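Local coordinates for protein BAT-2 beta-lactamase (Bacillus atrophaeus, PDB 6W5G) that hydrolyses the beta-lactam ring of antibiotics as a class D beta-lactamase of a Gram-positive bacterium, which probably contributes to antibiotic resistance, at residues Trp127-Gln130 and Ala131-Arg134. Numbering follows the deposited sequence.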
loop_
_atom_site.group_PDB
_atom_site.type_symbol
_atom_site.label_atom_id
_atom_site.label_comp_id
_atom_site.label_asym_id
_atom_site.label_seq_id
_atom_site.Cartn_x
_atom_site.Cartn_y
_atom_site.Cartn_z
ATOM N N TRP A 127 -12.120 -7.891 -6.684
ATOM C CA TRP A 127 -13.253 -7.677 -7.584
ATOM C C TRP A 127 -13.893 -6.315 -7.386
ATOM O O TRP A 127 -14.404 -5.731 -8.347
ATOM C CB TRP A 127 -14.296 -8.801 -7.491
ATOM C CG TRP A 127 -15.078 -8.949 -6.194
ATOM C CD1 TRP A 127 -14.896 -9.917 -5.246
ATOM C CD2 TRP A 127 -16.189 -8.145 -5.732
ATOM N NE1 TRP A 127 -15.806 -9.762 -4.224
ATOM C CE2 TRP A 127 -16.606 -8.684 -4.492
ATOM C CE3 TRP A 127 -16.864 -7.024 -6.239
ATOM C CZ2 TRP A 127 -17.669 -8.147 -3.759
ATOM C CZ3 TRP A 127 -17.912 -6.486 -5.496
ATOM C CH2 TRP A 127 -18.310 -7.060 -4.276
ATOM N N TYR A 128 -13.898 -5.805 -6.153
ATOM C CA TYR A 128 -14.466 -4.486 -5.914
ATOM C C TYR A 128 -13.663 -3.429 -6.650
ATOM O O TYR A 128 -14.224 -2.573 -7.349
ATOM C CB TYR A 128 -14.505 -4.187 -4.408
ATOM C CG TYR A 128 -15.163 -2.865 -4.078
ATOM C CD1 TYR A 128 -14.529 -1.655 -4.366
ATOM C CD2 TYR A 128 -16.421 -2.819 -3.475
ATOM C CE1 TYR A 128 -15.132 -0.454 -4.103
ATOM C CE2 TYR A 128 -17.030 -1.617 -3.193
ATOM C CZ TYR A 128 -16.376 -0.432 -3.511
ATOM O OH TYR A 128 -16.953 0.786 -3.259
ATOM N N TYR A 129 -12.336 -3.487 -6.510
ATOM C CA TYR A 129 -11.484 -2.472 -7.117
ATOM C C TYR A 129 -11.423 -2.616 -8.637
ATOM O O TYR A 129 -11.210 -1.618 -9.339
ATOM C CB TYR A 129 -10.101 -2.471 -6.438
ATOM C CG TYR A 129 -10.119 -1.687 -5.137
ATOM C CD1 TYR A 129 -10.841 -2.147 -4.029
ATOM C CD2 TYR A 129 -9.452 -0.470 -5.026
ATOM C CE1 TYR A 129 -10.888 -1.416 -2.846
ATOM C CE2 TYR A 129 -9.486 0.267 -3.843
ATOM C CZ TYR A 129 -10.200 -0.213 -2.761
ATOM O OH TYR A 129 -10.229 0.531 -1.607
ATOM N N GLN A 130 -11.629 -3.831 -9.162
ATOM C CA GLN A 130 -11.758 -4.006 -10.608
ATOM C C GLN A 130 -13.015 -3.320 -11.132
ATOM O O GLN A 130 -12.980 -2.652 -12.170
ATOM C CB GLN A 130 -11.786 -5.490 -10.968
ATOM C CG GLN A 130 -10.465 -6.214 -10.727
ATOM C CD GLN A 130 -10.551 -7.691 -11.057
ATOM O OE1 GLN A 130 -11.434 -8.397 -10.565
ATOM N NE2 GLN A 130 -9.637 -8.166 -11.901
ATOM N N ALA A 131 -14.141 -3.480 -10.430
ATOM C CA ALA A 131 -15.351 -2.774 -10.829
ATOM C C ALA A 131 -15.135 -1.264 -10.811
ATOM O O ALA A 131 -15.519 -0.561 -11.754
ATOM C CB ALA A 131 -16.516 -3.179 -9.918
ATOM N N MET A 132 -14.490 -0.750 -9.762
ATOM C CA MET A 132 -14.222 0.683 -9.685
ATOM C C MET A 132 -13.293 1.138 -10.806
ATOM O O MET A 132 -13.515 2.193 -11.420
ATOM C CB MET A 132 -13.619 1.026 -8.328
ATOM C CG MET A 132 -13.389 2.509 -8.160
ATOM S SD MET A 132 -12.736 2.918 -6.538
ATOM C CE MET A 132 -11.101 2.182 -6.637
ATOM N N ALA A 133 -12.251 0.352 -11.093
ATOM C CA ALA A 133 -11.316 0.718 -12.155
ATOM C C ALA A 133 -12.017 0.818 -13.503
ATOM O O ALA A 133 -11.753 1.747 -14.277
ATOM C CB ALA A 133 -10.161 -0.285 -12.214
ATOM N N ARG A 134 -12.931 -0.118 -13.796
ATOM C CA ARG A 134 -13.693 -0.034 -15.040
ATOM C C ARG A 134 -14.511 1.253 -15.105
ATOM O O ARG A 134 -14.636 1.863 -16.175
ATOM C CB ARG A 134 -14.587 -1.265 -15.198
ATOM C CG ARG A 134 -13.833 -2.570 -15.396
ATOM C CD ARG A 134 -14.764 -3.716 -15.789
ATOM N NE ARG A 134 -15.650 -4.116 -14.697
ATOM C CZ ARG A 134 -15.369 -5.063 -13.806
ATOM N NH1 ARG A 134 -14.205 -5.703 -13.858
ATOM N NH2 ARG A 134 -16.250 -5.363 -12.856
HETATM O O HOH W 1 -15.735 -6.962 -10.486
HETATM O O HOH W 2 -13.892 -8.260 -12.268
#
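Tyr129 and Met132 meet one turn apart on helix 126-136, an alpha-helix in the penicillin-binding-protein transpeptidase fold that class D beta-lactamases share. Their side chains run next to each other in the same direction, and Met132 CE comes within 3.5 Å of Tyr129 CD2. The sulfur stands farther off, 5.3 Å from SD to the centroid of the Tyr129 ring and 25° from its normal, which makes this a distant Met-aromatic contact. Met132 gets there with CG anti to its own backbone N (chi1 -177°) and a bend at chi3 (68°) that turns the methyl to the ring. Both residues are buried: helix 81-88 touches them through Asn82, and the hydroxyl of Tyr129 is hydrogen-bonded to Leu117 O.

The backbone adds four consecutive i to i+4 hydrogen bonds, starting with Ala131 N to Trp127 O and ending with Arg134 N to Gln130 O. The shortest joins Ala133 N to Tyr129 O at 2.8 Å.

The polar side belongs to Arg134, whose chain, bent at chi3, folds back along the helix. One face of its guanidinium lies over Gln130 O and Ala131 CA, near the rim of the group, while NH1 passes 3.8 Å from Gln130 CB. Asp160 ties down both long side chains, through a salt bridge from its OD2 to Arg134 NH1 and a hydrogen bond from Gln130 NE2 to its backbone O. Two waters sit in the guanidinium plane, at its edge. One accepts from Arg134 NH1 and donates to Gln130 OE1; the other takes a hydrogen bond from Arg134 NH2 at 2.9 Å and gives one to Trp127 O at 2.8 Å, so that this carbonyl oxygen accepts from both the water and Ala131 N.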